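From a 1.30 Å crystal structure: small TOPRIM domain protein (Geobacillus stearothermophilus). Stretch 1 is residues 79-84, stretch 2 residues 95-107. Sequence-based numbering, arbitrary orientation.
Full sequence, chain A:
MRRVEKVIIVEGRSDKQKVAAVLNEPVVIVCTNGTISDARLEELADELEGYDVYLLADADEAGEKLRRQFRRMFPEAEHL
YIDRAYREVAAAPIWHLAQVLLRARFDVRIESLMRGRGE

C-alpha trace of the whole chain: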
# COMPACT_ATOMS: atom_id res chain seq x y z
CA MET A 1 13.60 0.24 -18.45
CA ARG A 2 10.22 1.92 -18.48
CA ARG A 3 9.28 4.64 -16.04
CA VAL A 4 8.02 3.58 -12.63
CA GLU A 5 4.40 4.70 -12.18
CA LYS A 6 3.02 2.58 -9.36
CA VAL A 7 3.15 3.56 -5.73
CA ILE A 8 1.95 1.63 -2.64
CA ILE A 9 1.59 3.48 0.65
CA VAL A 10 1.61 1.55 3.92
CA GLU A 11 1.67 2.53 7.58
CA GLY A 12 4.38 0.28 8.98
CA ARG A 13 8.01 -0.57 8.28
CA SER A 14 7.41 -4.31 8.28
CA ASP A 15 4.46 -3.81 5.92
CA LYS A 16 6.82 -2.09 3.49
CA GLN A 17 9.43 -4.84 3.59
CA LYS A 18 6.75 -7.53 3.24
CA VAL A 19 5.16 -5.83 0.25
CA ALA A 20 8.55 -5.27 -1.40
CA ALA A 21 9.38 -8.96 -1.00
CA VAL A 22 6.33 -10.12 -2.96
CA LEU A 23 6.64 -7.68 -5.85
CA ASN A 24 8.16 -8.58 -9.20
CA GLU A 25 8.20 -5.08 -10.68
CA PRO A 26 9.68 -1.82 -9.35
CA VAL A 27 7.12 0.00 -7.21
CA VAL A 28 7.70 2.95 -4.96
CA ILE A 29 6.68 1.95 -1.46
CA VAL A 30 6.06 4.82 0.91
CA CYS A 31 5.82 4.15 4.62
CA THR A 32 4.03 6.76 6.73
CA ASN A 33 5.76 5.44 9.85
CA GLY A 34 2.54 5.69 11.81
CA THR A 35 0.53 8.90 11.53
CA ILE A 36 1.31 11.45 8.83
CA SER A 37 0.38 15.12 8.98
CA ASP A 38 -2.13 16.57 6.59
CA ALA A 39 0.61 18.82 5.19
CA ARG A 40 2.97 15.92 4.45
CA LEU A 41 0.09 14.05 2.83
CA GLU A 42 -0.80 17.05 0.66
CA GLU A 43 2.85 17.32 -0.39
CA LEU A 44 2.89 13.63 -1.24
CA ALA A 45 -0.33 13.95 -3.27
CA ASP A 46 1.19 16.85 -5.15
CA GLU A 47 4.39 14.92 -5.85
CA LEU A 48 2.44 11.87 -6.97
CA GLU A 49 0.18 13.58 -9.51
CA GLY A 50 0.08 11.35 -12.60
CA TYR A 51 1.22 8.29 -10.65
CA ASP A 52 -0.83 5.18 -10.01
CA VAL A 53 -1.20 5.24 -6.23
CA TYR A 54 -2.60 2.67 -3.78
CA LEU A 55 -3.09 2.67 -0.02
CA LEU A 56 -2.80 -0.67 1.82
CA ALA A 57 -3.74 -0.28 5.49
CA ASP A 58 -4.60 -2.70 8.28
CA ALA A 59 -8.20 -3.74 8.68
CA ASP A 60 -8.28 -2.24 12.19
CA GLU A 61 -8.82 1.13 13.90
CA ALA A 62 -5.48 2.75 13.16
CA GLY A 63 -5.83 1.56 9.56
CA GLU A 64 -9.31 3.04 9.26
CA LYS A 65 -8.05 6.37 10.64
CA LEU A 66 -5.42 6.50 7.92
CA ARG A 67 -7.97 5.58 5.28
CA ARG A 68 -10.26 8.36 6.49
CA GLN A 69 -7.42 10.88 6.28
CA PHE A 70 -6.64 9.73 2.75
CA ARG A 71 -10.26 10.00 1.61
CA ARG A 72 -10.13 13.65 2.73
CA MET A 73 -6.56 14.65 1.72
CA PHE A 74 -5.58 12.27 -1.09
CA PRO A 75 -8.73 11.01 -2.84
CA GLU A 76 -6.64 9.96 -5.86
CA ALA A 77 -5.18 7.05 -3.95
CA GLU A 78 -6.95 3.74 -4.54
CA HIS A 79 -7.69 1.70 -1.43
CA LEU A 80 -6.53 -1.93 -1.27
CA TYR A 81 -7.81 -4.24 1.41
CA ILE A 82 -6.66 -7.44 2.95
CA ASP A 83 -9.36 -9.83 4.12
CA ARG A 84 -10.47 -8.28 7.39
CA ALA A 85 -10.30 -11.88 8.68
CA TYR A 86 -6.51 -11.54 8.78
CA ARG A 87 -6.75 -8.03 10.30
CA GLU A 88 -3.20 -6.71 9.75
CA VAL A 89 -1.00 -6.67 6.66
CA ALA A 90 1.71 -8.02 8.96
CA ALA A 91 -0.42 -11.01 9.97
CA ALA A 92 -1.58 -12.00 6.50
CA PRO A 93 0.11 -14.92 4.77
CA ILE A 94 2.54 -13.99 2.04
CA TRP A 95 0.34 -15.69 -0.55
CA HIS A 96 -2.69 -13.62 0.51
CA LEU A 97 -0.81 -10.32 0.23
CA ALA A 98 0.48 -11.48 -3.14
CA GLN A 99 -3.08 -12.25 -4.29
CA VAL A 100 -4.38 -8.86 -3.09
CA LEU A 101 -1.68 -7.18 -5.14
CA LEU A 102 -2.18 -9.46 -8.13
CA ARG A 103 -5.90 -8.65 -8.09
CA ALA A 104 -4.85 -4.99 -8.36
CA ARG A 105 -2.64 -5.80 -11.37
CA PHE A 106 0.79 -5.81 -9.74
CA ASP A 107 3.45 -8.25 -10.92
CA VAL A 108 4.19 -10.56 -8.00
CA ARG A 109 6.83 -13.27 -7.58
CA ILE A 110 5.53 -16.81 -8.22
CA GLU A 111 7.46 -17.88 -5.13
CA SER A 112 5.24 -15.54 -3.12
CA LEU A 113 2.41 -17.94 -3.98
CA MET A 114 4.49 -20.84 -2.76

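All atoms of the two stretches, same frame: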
# COMPACT_ATOMS: atom_id res chain seq x y z
N HIS A 79 -7.81 2.49 -2.64
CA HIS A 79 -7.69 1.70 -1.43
C HIS A 79 -7.66 0.20 -1.70
O HIS A 79 -8.54 -0.32 -2.40
CB HIS A 79 -8.81 2.05 -0.46
CG HIS A 79 -8.73 3.45 0.07
ND1 HIS A 79 -8.77 3.75 1.41
CD2 HIS A 79 -8.55 4.62 -0.58
CE1 HIS A 79 -8.68 5.06 1.56
NE2 HIS A 79 -8.49 5.60 0.38
N LEU A 80 -6.63 -0.47 -1.20
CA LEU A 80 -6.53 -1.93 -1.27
C LEU A 80 -6.76 -2.49 0.11
O LEU A 80 -6.45 -1.86 1.12
CB LEU A 80 -5.13 -2.32 -1.72
CG LEU A 80 -4.76 -1.87 -3.13
CD1 LEU A 80 -3.38 -2.37 -3.49
CD2 LEU A 80 -5.80 -2.38 -4.12
N TYR A 81 -7.35 -3.68 0.16
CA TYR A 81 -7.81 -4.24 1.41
C TYR A 81 -7.33 -5.68 1.48
O TYR A 81 -7.45 -6.43 0.51
CB TYR A 81 -9.34 -4.23 1.47
CG TYR A 81 -9.96 -2.85 1.37
CD1 TYR A 81 -10.18 -2.08 2.50
CD2 TYR A 81 -10.36 -2.34 0.14
CE1 TYR A 81 -10.76 -0.83 2.41
CE2 TYR A 81 -10.88 -1.07 0.04
CZ TYR A 81 -11.09 -0.33 1.17
OH TYR A 81 -11.68 0.91 1.05
N ILE A 82 -6.71 -6.04 2.59
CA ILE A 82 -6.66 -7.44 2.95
C ILE A 82 -7.99 -7.91 3.53
O ILE A 82 -8.86 -7.10 3.88
CB ILE A 82 -5.51 -7.75 3.92
CG1 ILE A 82 -5.64 -6.92 5.19
CG2 ILE A 82 -4.15 -7.51 3.25
CD1 ILE A 82 -4.98 -7.58 6.37
N ASP A 83 -8.16 -9.22 3.57
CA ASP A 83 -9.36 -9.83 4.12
C ASP A 83 -9.37 -9.40 5.58
O ASP A 83 -8.41 -9.66 6.30
CB ASP A 83 -9.21 -11.35 4.01
CG ASP A 83 -10.44 -12.12 4.47
OD1 ASP A 83 -11.30 -11.56 5.18
OD2 ASP A 83 -10.50 -13.34 4.18
N ARG A 84 -10.45 -8.77 6.02
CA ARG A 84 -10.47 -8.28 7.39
C ARG A 84 -10.40 -9.45 8.38
O ARG A 84 -10.15 -9.25 9.57
CB ARG A 84 -11.67 -7.37 7.66
CG ARG A 84 -13.01 -8.07 7.53
CD ARG A 84 -14.18 -7.10 7.62
NE ARG A 84 -14.36 -6.29 6.42
CZ ARG A 84 -15.09 -6.65 5.37
NH1 ARG A 84 -15.68 -7.84 5.34
NH2 ARG A 84 -15.22 -5.83 4.34
N TRP A 95 1.10 -15.39 0.65
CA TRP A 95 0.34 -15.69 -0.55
C TRP A 95 -0.91 -14.81 -0.63
O TRP A 95 -1.34 -14.47 -1.73
CB TRP A 95 -0.00 -17.20 -0.65
CG TRP A 95 -0.87 -17.69 0.42
CD1 TRP A 95 -0.49 -18.28 1.58
CD2 TRP A 95 -2.29 -17.54 0.49
NE1 TRP A 95 -1.58 -18.56 2.35
CE2 TRP A 95 -2.71 -18.13 1.69
CE3 TRP A 95 -3.26 -17.03 -0.39
CZ2 TRP A 95 -4.04 -18.16 2.08
CZ3 TRP A 95 -4.59 -17.10 -0.01
CH2 TRP A 95 -4.96 -17.66 1.21
N HIS A 96 -1.47 -14.43 0.51
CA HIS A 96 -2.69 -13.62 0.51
C HIS A 96 -2.33 -12.20 0.07
O HIS A 96 -3.00 -11.63 -0.78
CB HIS A 96 -3.40 -13.61 1.89
CG HIS A 96 -4.55 -12.65 1.96
ND1 HIS A 96 -5.72 -12.83 1.25
CD2 HIS A 96 -4.72 -11.53 2.69
CE1 HIS A 96 -6.56 -11.85 1.54
NE2 HIS A 96 -5.98 -11.04 2.40
N LEU A 97 -1.27 -11.64 0.63
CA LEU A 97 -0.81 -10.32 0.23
C LEU A 97 -0.50 -10.32 -1.26
O LEU A 97 -0.90 -9.41 -2.01
CB LEU A 97 0.44 -9.98 1.01
CG LEU A 97 1.07 -8.63 0.73
CD1 LEU A 97 0.05 -7.50 0.91
CD2 LEU A 97 2.30 -8.41 1.60
N ALA A 98 0.18 -11.36 -1.73
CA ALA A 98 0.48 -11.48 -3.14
C ALA A 98 -0.80 -11.49 -3.99
O ALA A 98 -0.85 -10.83 -5.03
CB ALA A 98 1.30 -12.73 -3.41
N GLN A 99 -1.83 -12.21 -3.54
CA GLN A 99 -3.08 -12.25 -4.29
C GLN A 99 -3.82 -10.91 -4.27
O GLN A 99 -4.43 -10.53 -5.28
CB GLN A 99 -3.97 -13.37 -3.77
CG GLN A 99 -3.41 -14.76 -4.11
CD GLN A 99 -4.41 -15.87 -3.93
OE1 GLN A 99 -5.54 -15.63 -3.48
NE2 GLN A 99 -3.98 -17.10 -4.19
N VAL A 100 -3.79 -10.19 -3.15
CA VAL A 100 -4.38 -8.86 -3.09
C VAL A 100 -3.73 -7.96 -4.13
O VAL A 100 -4.42 -7.25 -4.88
CB VAL A 100 -4.28 -8.27 -1.68
CG1 VAL A 100 -4.67 -6.80 -1.68
CG2 VAL A 100 -5.17 -9.06 -0.73
N LEU A 101 -2.41 -8.01 -4.20
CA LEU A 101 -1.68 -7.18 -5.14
C LEU A 101 -1.89 -7.62 -6.58
O LEU A 101 -2.02 -6.79 -7.49
CB LEU A 101 -0.19 -7.17 -4.78
CG LEU A 101 0.09 -6.52 -3.43
CD1 LEU A 101 1.58 -6.55 -3.11
CD2 LEU A 101 -0.48 -5.10 -3.33
N LEU A 102 -1.92 -8.93 -6.80
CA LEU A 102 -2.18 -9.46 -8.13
C LEU A 102 -3.56 -9.06 -8.62
O LEU A 102 -3.73 -8.74 -9.80
CB LEU A 102 -2.06 -10.98 -8.09
CG LEU A 102 -2.35 -11.63 -9.44
CD1 LEU A 102 -1.31 -11.22 -10.49
CD2 LEU A 102 -2.38 -13.14 -9.25
N ARG A 103 -4.55 -9.11 -7.74
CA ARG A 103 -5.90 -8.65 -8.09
C ARG A 103 -5.89 -7.20 -8.54
O ARG A 103 -6.68 -6.80 -9.41
CB ARG A 103 -6.84 -8.84 -6.89
CG ARG A 103 -8.29 -8.42 -7.14
CD ARG A 103 -9.16 -8.67 -5.90
NE ARG A 103 -8.64 -7.99 -4.71
CZ ARG A 103 -9.06 -8.23 -3.47
NH1 ARG A 103 -10.02 -9.13 -3.25
NH2 ARG A 103 -8.54 -7.57 -2.45
N ALA A 104 -5.00 -6.39 -7.97
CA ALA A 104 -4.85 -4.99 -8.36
C ALA A 104 -3.88 -4.78 -9.52
O ALA A 104 -3.50 -3.66 -9.81
CB ALA A 104 -4.44 -4.16 -7.14
N ARG A 105 -3.47 -5.87 -10.16
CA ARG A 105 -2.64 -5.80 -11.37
C ARG A 105 -1.16 -5.49 -11.15
O ARG A 105 -0.47 -5.09 -12.08
CB ARG A 105 -3.25 -4.85 -12.41
CG ARG A 105 -4.57 -5.35 -12.97
CD ARG A 105 -5.17 -4.38 -13.97
NE ARG A 105 -6.62 -4.50 -14.05
CZ ARG A 105 -7.47 -3.85 -13.27
NH1 ARG A 105 -7.02 -3.02 -12.34
NH2 ARG A 105 -8.78 -4.03 -13.41
N PHE A 106 -0.64 -5.80 -9.96
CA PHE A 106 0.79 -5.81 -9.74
C PHE A 106 1.39 -7.14 -10.19
O PHE A 106 0.83 -8.24 -9.90
CB PHE A 106 1.08 -5.60 -8.26
CG PHE A 106 0.81 -4.20 -7.78
CD1 PHE A 106 1.80 -3.24 -7.85
CD2 PHE A 106 -0.44 -3.83 -7.29
CE1 PHE A 106 1.57 -1.94 -7.40
CE2 PHE A 106 -0.66 -2.52 -6.88
CZ PHE A 106 0.35 -1.59 -6.94
N ASP A 107 2.61 -7.08 -10.73
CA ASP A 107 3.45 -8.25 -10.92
C ASP A 107 3.97 -8.72 -9.58
O ASP A 107 4.68 -7.99 -8.89
CB ASP A 107 4.68 -7.90 -11.76
CG ASP A 107 4.34 -7.62 -13.21
OD1 ASP A 107 3.16 -7.73 -13.58
OD2 ASP A 107 5.28 -7.34 -13.98
O HOH W 1 -8.17 -4.83 -2.38

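When a strand packs against a helix, the side chains between them usually sort themselves by chemistry, with aliphatic groups in the middle and polar groups where solvent is near. The contact between residues 79-84 and the helix of residues 95-103, with the turn that follows it, is a compact example: the two surfaces together bury 353 Å².

The centre belongs to L80. Its CA-to-CB bond points toward the second stretch, and its m,t rotamer extends the chain so that the two methyl groups fan out over the end of the helix and the residues beyond. CD2 lies 3.8 Å from CB of A104, while CD1 lies 4.0 Å from CD2 of L101 and 4.3 Å from CE2 of F106. Nearer the backbone, L80 CB is 4.5 Å from CG1 of V100. One branched side chain thus touches four apolar partners, all of them buried. A104, the first residue to leave helical geometry, also points toward the strand, and its single methyl lets L80 come close while still offering an apolar surface. L101 makes its contact differently: its CA-to-CB bond points away, but its extended side chain brings the methyl end nearer to L80. The turn that places F106 here is held by backbone hydrogen bonds from R105 N to L102 O, 2.9 Å, and from F106 N to L101 O, 3.0 Å.

V100 carries the contact outward from L80. It lies at the closest approach of the two backbones, where its CA is 6.6 Å from CA of I82, and a short β-branched side chain fits that spacing. Both of its methyls lie against the carbonyl O of Y81, V100 CG1 at 3.6 Å and V100 CG2 at 3.7 Å, and V100 CG2 is also 4.4 Å from CG2 of I82. I82 is buried too, although its CA-to-CB bond points sideways and the end of its side chain leads away, so that much of its bulk is directed elsewhere in the structure.

Beyond this apolar band, one turn back along the helix from V100, H96 provides a direct hydrogen bond between the stretches. The backbone N of D83 donates to NE2 of H96 over 3.1 Å, with an N-H...acceptor angle of 179°, essentially straight. Because NE2 accepts here, it carries no proton of its own. The t rotamer carries the imidazole toward the loop, and D83 N approaches the ring at its edge, near its plane, where the nitrogen lone pair lies. The same ring edge meets I82, whose CB is 3.7 Å from NE2, so histidine serves both the apolar and the polar neighbour.

At another exposed margin, R103 uses its length. Its guanidinium reaches the backbone of Y81 through water 1, which accepts from Y81 N at 2.9 Å and, more weakly, from R103 NH2 at 2.8 Å. The aromatic ring of Y81 leads away, leaving its backbone to face the helix.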